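Local coordinates for endoribonuclease AbiQ (PDB 4GLK), which cleaves RNA as the toxin of a type III toxin-antitoxin system and is neutralised by its cognate antitoxin RNA AntiQ, at residues Leu88-Met92 with Lys132-Tyr137; Phe19-Val23 with Leu149-Asp154. The protein carries 1 engineered substitution. All coordinates share one frame; numbering follows the deposited sequence.

Contact 1: Leu88-Met92 with Lys132-Tyr137; sequences LHHNM and KSEVVY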
loop_
_atom_site.group_PDB
_atom_site.type_symbol
_atom_site.label_atom_id
_atom_site.label_comp_id
_atom_site.label_asym_id
_atom_site.label_seq_id
_atom_site.Cartn_x
_atom_site.Cartn_y
_atom_site.Cartn_z
ATOM N N LEU A 88 0.297 -4.003 -2.844
ATOM C CA LEU A 88 0.156 -3.453 -4.184
ATOM C C LEU A 88 0.937 -2.140 -4.307
ATOM O O LEU A 88 0.350 -1.076 -4.221
ATOM C CB LEU A 88 -1.344 -3.239 -4.430
ATOM C CG LEU A 88 -2.149 -4.407 -5.032
ATOM C CD1 LEU A 88 -2.170 -5.617 -4.131
ATOM C CD2 LEU A 88 -3.575 -3.968 -5.310
ATOM N N HIS A 89 2.274 -2.222 -4.453
ATOM C CA HIS A 89 3.201 -1.072 -4.586
ATOM C C HIS A 89 2.755 -0.049 -5.622
ATOM O O HIS A 89 2.892 1.155 -5.391
ATOM C CB HIS A 89 4.627 -1.544 -4.926
ATOM C CG HIS A 89 5.256 -2.414 -3.890
ATOM N ND1 HIS A 89 6.094 -1.889 -2.920
ATOM C CD2 HIS A 89 5.167 -3.748 -3.710
ATOM C CE1 HIS A 89 6.483 -2.919 -2.184
ATOM N NE2 HIS A 89 5.960 -4.053 -2.622
ATOM N N HIS A 90 2.216 -0.531 -6.761
ATOM C CA HIS A 90 1.706 0.308 -7.844
ATOM C C HIS A 90 0.534 1.190 -7.431
ATOM O O HIS A 90 0.274 2.190 -8.091
ATOM C CB HIS A 90 1.352 -0.536 -9.079
ATOM C CG HIS A 90 0.237 -1.522 -8.894
ATOM N ND1 HIS A 90 0.371 -2.620 -8.063
ATOM C CD2 HIS A 90 -0.956 -1.600 -9.526
ATOM C CE1 HIS A 90 -0.747 -3.313 -8.196
ATOM N NE2 HIS A 90 -1.575 -2.745 -9.066
ATOM N N ASN A 91 -0.140 0.853 -6.330
ATOM C CA ASN A 91 -1.273 1.630 -5.804
ATOM C C ASN A 91 -0.947 2.361 -4.501
ATOM O O ASN A 91 -1.861 2.835 -3.810
ATOM C CB ASN A 91 -2.502 0.759 -5.654
ATOM C CG ASN A 91 -3.059 0.318 -6.974
ATOM O OD1 ASN A 91 -2.976 1.017 -7.998
ATOM N ND2 ASN A 91 -3.562 -0.886 -6.994
ATOM N N MET A 92 0.341 2.493 -4.186
ATOM C CA MET A 92 0.737 3.232 -2.983
ATOM C C MET A 92 0.414 4.725 -3.165
ATOM O O MET A 92 0.312 5.214 -4.301
ATOM C CB MET A 92 2.214 2.993 -2.624
ATOM C CG MET A 92 3.158 3.616 -3.592
ATOM S SD MET A 92 4.856 3.338 -3.129
ATOM C CE MET A 92 5.649 4.416 -4.336
ATOM N N LYS A 132 11.563 -2.071 -3.145
ATOM C CA LYS A 132 10.617 -2.278 -4.239
ATOM C C LYS A 132 9.711 -1.065 -4.454
ATOM O O LYS A 132 9.333 -0.793 -5.583
ATOM C CB LYS A 132 9.764 -3.530 -4.050
ATOM C CG LYS A 132 9.201 -3.949 -5.396
ATOM C CD LYS A 132 7.919 -4.650 -5.322
ATOM C CE LYS A 132 8.147 -6.110 -5.183
ATOM N NZ LYS A 132 7.208 -6.874 -6.015
ATOM N N SER A 133 9.339 -0.355 -3.371
ATOM C CA SER A 133 8.541 0.870 -3.481
ATOM C C SER A 133 9.327 1.931 -4.242
ATOM O O SER A 133 8.764 2.600 -5.109
ATOM C CB SER A 133 8.103 1.359 -2.105
ATOM O OG SER A 133 7.168 0.416 -1.607
ATOM N N GLU A 134 10.631 2.037 -3.956
ATOM C CA GLU A 134 11.582 2.944 -4.608
ATOM C C GLU A 134 11.705 2.602 -6.078
ATOM O O GLU A 134 11.639 3.516 -6.890
ATOM C CB GLU A 134 12.974 2.837 -3.964
ATOM C CG GLU A 134 13.495 4.132 -3.396
ATOM C CD GLU A 134 14.962 4.025 -3.030
ATOM O OE1 GLU A 134 15.802 4.472 -3.845
ATOM O OE2 GLU A 134 15.276 3.464 -1.953
ATOM N N VAL A 135 11.899 1.298 -6.424
ATOM C CA VAL A 135 11.959 0.858 -7.827
ATOM C C VAL A 135 10.648 1.286 -8.529
ATOM O O VAL A 135 10.690 1.953 -9.533
ATOM C CB VAL A 135 12.196 -0.672 -7.967
ATOM C CG1 VAL A 135 11.987 -1.146 -9.409
ATOM C CG2 VAL A 135 13.588 -1.063 -7.490
ATOM N N VAL A 136 9.507 0.952 -7.975
ATOM C CA VAL A 136 8.194 1.288 -8.569
ATOM C C VAL A 136 8.062 2.823 -8.764
ATOM O O VAL A 136 7.655 3.281 -9.838
ATOM C CB VAL A 136 7.035 0.684 -7.721
ATOM C CG1 VAL A 136 5.680 1.150 -8.220
ATOM C CG2 VAL A 136 7.100 -0.844 -7.719
ATOM N N TYR A 137 8.443 3.596 -7.736
ATOM C CA TYR A 137 8.388 5.069 -7.760
ATOM C C TYR A 137 9.229 5.647 -8.898
ATOM O O TYR A 137 8.700 6.393 -9.722
ATOM C CB TYR A 137 8.839 5.637 -6.413
ATOM C CG TYR A 137 8.658 7.132 -6.273
ATOM C CD1 TYR A 137 7.440 7.671 -5.874
ATOM C CD2 TYR A 137 9.718 8.007 -6.496
ATOM C CE1 TYR A 137 7.278 9.045 -5.706
ATOM C CE2 TYR A 137 9.568 9.385 -6.327
ATOM C CZ TYR A 137 8.345 9.898 -5.940
ATOM O OH TYR A 137 8.187 11.250 -5.777
#
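His89 turns its ring toward helix 126-143 with CG anti to its own carbonyl carbon (chi1 -62°), and Ser133 sets OG beside its backbone N in the same way (chi1 -68°). The two polar atoms meet at the ring edge, where His89 ND1 and Ser133 OG form a hydrogen bond of 2.9 Å, somewhat bent at 146°. Either atom could be the donor. Ser133 OG is also bonded to the carbonyl of Ile129, one turn earlier in the helix.

Lys132 comes over one face of the same ring. Its CD lies 3.5 Å from the His89 ring centroid, a CH-pi contact displaced toward the rim. The chain bends at chi3 and chi4, and NZ reaches the carbonyls of Ser68 and Val71. At the base of the side chain, Val136 CG2 packs against His89 CB at 3.8 Å. Met92 is extended beyond CG and brings its SD to 3.9 Å from Ser133 CB. Its methyl CE ends 4.0 Å from Tyr137 CB, at the edge of the phenol ring.

The contact packs the short 3-10 turn at 89-90, a break in strand 79-94, against helix 126-143. Strands 33-40, 45-52 and 71-76 also touch its side chains. The imidazole is buried, yet both nitrogens are bonded: ND1 to Ser133 and NE2 to Thr72. These two bonds and the lysine methylene fix the rotation of the ring.

Contact 2: Phe19-Val23 with Leu149-Asp154; sequences FESKV and LKFSCD
Lys22 and Glu20 reach from the 19-23 loop to the backbone at the end of helix 146-151 and just beyond it. Lys22 supplies the charged hydrogen bonds. Its chain is extended beyond CG, which carries the ammonium past Cys153 to two carbonyls. NZ is 2.8 Å from Lys150 O and 3.0 Å from Ser152 O. It sits above both carbonyl planes, 69° out of the first and 41° out of the second, so neither bond follows a lone pair. The lysine charge meets carbonyls where helix 146-151 gives way to the following loop, and the helix dipole would probably favour it there.

Glu20 supplies the carboxylate bonds. CG is anti to the backbone N (chi1 -172°), and a bend at chi2 turns the carboxylate toward Asp154. The amide N of Asp154 donates to Glu20 OE1 at 2.8 Å, on the anti side and tilted out of the carboxylate plane. The other oxygen, OE2, accepts from the backbone N of Lys22 at 3.2 Å through its anti lone pair. One carboxylate thus ties its own loop to the other segment.

Apolar contacts gather round Cys153. Its SG lies 4.0 Å from Lys22 CB and 4.2 Å from Val23 CG2. Leu158 of helix 155-166 touches Glu20, Val23 and Cys153.

The loop forms a type I beta turn from Glu20 to Val23, closed by Val23 N to Glu20 O. Its partner is a helix-to-helix connection, running from the end of helix 146-151 to Asp154, the N-cap residue of helix 155-166. Side chains of the turn thus bind backbone groups at both ends of this connection.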
loop_
_atom_site.group_PDB
_atom_site.type_symbol
_atom_site.label_atom_id
_atom_site.label_comp_id
_atom_site.label_asym_id
_atom_site.label_seq_id
_atom_site.Cartn_x
_atom_site.Cartn_y
_atom_site.Cartn_z
ATOM N N PHE A 19 -8.587 12.795 -9.036
ATOM C CA PHE A 19 -7.434 12.915 -9.948
ATOM C C PHE A 19 -6.814 11.582 -10.369
ATOM O O PHE A 19 -6.304 11.494 -11.482
ATOM C CB PHE A 19 -6.360 13.815 -9.320
ATOM C CG PHE A 19 -6.902 15.045 -8.628
ATOM C CD1 PHE A 19 -7.276 16.169 -9.359
ATOM C CD2 PHE A 19 -7.035 15.083 -7.246
ATOM C CE1 PHE A 19 -7.775 17.308 -8.716
ATOM C CE2 PHE A 19 -7.548 16.219 -6.606
ATOM C CZ PHE A 19 -7.902 17.328 -7.344
ATOM N N GLU A 20 -6.869 10.545 -9.499
ATOM C CA GLU A 20 -6.322 9.221 -9.775
ATOM C C GLU A 20 -7.313 8.096 -9.441
ATOM O O GLU A 20 -7.435 7.716 -8.282
ATOM C CB GLU A 20 -4.963 9.032 -9.054
ATOM C CG GLU A 20 -4.212 7.753 -9.415
ATOM C CD GLU A 20 -3.994 7.516 -10.900
ATOM O OE1 GLU A 20 -2.991 8.033 -11.444
ATOM O OE2 GLU A 20 -4.848 6.851 -11.530
ATOM N N SER A 21 -7.963 7.518 -10.473
ATOM C CA SER A 21 -8.939 6.415 -10.350
ATOM C C SER A 21 -8.298 5.094 -9.876
ATOM O O SER A 21 -9.013 4.156 -9.487
ATOM C CB SER A 21 -9.648 6.167 -11.682
ATOM O OG SER A 21 -9.660 7.296 -12.539
ATOM N N LYS A 22 -6.950 5.005 -9.952
ATOM C CA LYS A 22 -6.220 3.812 -9.542
ATOM C C LYS A 22 -6.181 3.690 -8.027
ATOM O O LYS A 22 -5.929 2.598 -7.503
ATOM C CB LYS A 22 -4.807 3.826 -10.126
ATOM C CG LYS A 22 -4.778 3.408 -11.582
ATOM C CD LYS A 22 -3.391 3.579 -12.167
ATOM C CE LYS A 22 -3.476 3.542 -13.685
ATOM N NZ LYS A 22 -2.180 3.915 -14.315
ATOM N N VAL A 23 -6.395 4.828 -7.325
ATOM C CA VAL A 23 -6.427 4.894 -5.856
ATOM C C VAL A 23 -7.581 3.981 -5.411
ATOM O O VAL A 23 -8.669 4.053 -5.985
ATOM C CB VAL A 23 -6.578 6.361 -5.345
ATOM C CG1 VAL A 23 -6.822 6.412 -3.832
ATOM C CG2 VAL A 23 -5.356 7.194 -5.721
ATOM N N LEU A 149 4.474 2.669 -15.496
ATOM C CA LEU A 149 3.659 3.880 -15.704
ATOM C C LEU A 149 2.188 3.539 -15.825
ATOM O O LEU A 149 1.363 4.179 -15.181
ATOM C CB LEU A 149 4.082 4.596 -17.005
ATOM C CG LEU A 149 4.621 6.027 -16.945
ATOM C CD1 LEU A 149 4.835 6.537 -18.347
ATOM C CD2 LEU A 149 3.651 6.983 -16.231
ATOM N N LYS A 150 1.868 2.526 -16.661
ATOM C CA LYS A 150 0.504 2.075 -16.929
ATOM C C LYS A 150 -0.234 1.441 -15.741
ATOM O O LYS A 150 -1.462 1.542 -15.664
ATOM C CB LYS A 150 0.453 1.198 -18.186
ATOM C CG LYS A 150 0.956 -0.233 -18.021
ATOM C CD LYS A 150 0.824 -0.989 -19.327
ATOM C CE LYS A 150 1.020 -2.465 -19.142
ATOM N NZ LYS A 150 -0.158 -3.086 -18.489
ATOM N N PHE A 151 0.503 0.763 -14.846
ATOM C CA PHE A 151 -0.068 0.112 -13.654
ATOM C C PHE A 151 -0.082 0.990 -12.436
ATOM O O PHE A 151 -0.893 0.791 -11.536
ATOM C CB PHE A 151 0.691 -1.182 -13.303
ATOM C CG PHE A 151 0.132 -2.414 -13.971
ATOM C CD1 PHE A 151 -1.147 -2.869 -13.671
ATOM C CD2 PHE A 151 0.872 -3.104 -14.926
ATOM C CE1 PHE A 151 -1.673 -4.001 -14.304
ATOM C CE2 PHE A 151 0.350 -4.249 -15.545
ATOM C CZ PHE A 151 -0.923 -4.681 -15.236
ATOM N N SER A 152 0.821 1.924 -12.366
ATOM C CA SER A 152 0.896 2.700 -11.149
ATOM C C SER A 152 0.187 4.009 -11.149
ATOM O O SER A 152 -0.156 4.538 -12.206
ATOM C CB SER A 152 2.333 2.822 -10.656
ATOM O OG SER A 152 3.128 3.408 -11.668
ATOM N N CYS A 153 -0.097 4.495 -9.934
ATOM C CA CYS A 153 -0.711 5.781 -9.642
ATOM C C CYS A 153 0.218 6.831 -10.216
ATOM O O CYS A 153 1.434 6.611 -10.280
ATOM C CB CYS A 153 -0.846 5.963 -8.132
ATOM S SG CYS A 153 -2.148 4.963 -7.356
ATOM N N ASP A 154 -0.322 7.984 -10.597
ATOM C CA ASP A 154 0.524 9.080 -11.067
ATOM C C ASP A 154 1.035 9.699 -9.753
ATOM O O ASP A 154 0.380 10.576 -9.196
ATOM C CB ASP A 154 -0.312 10.066 -11.904
ATOM C CG ASP A 154 0.466 11.214 -12.523
ATOM O OD1 ASP A 154 1.616 11.457 -12.091
ATOM O OD2 ASP A 154 -0.099 11.903 -13.414
#

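In the fold
Contact 1 is buried, its centre about 8 Å from the centre of the chain. Contact 2 is partly buried, its centre about 13 Å out. Each uses the helical C-terminal part of the chain on one side. Contact 1 sets helix 126-143 against the 3-10 break in strand 79-94, while contact 2 joins the 19-23 loop to the link between helices 146-151 and 155-166. Their centres are about 11 Å apart. Residues 88-92 border both, through a probable hydrogen bond of 3.0 Å between His90 O and Cys153 N. Contact 1 relies on a side-chain to side-chain hydrogen bond, a CH-pi contact and apolar packing, whereas contact 2 binds charged side chains to backbone groups.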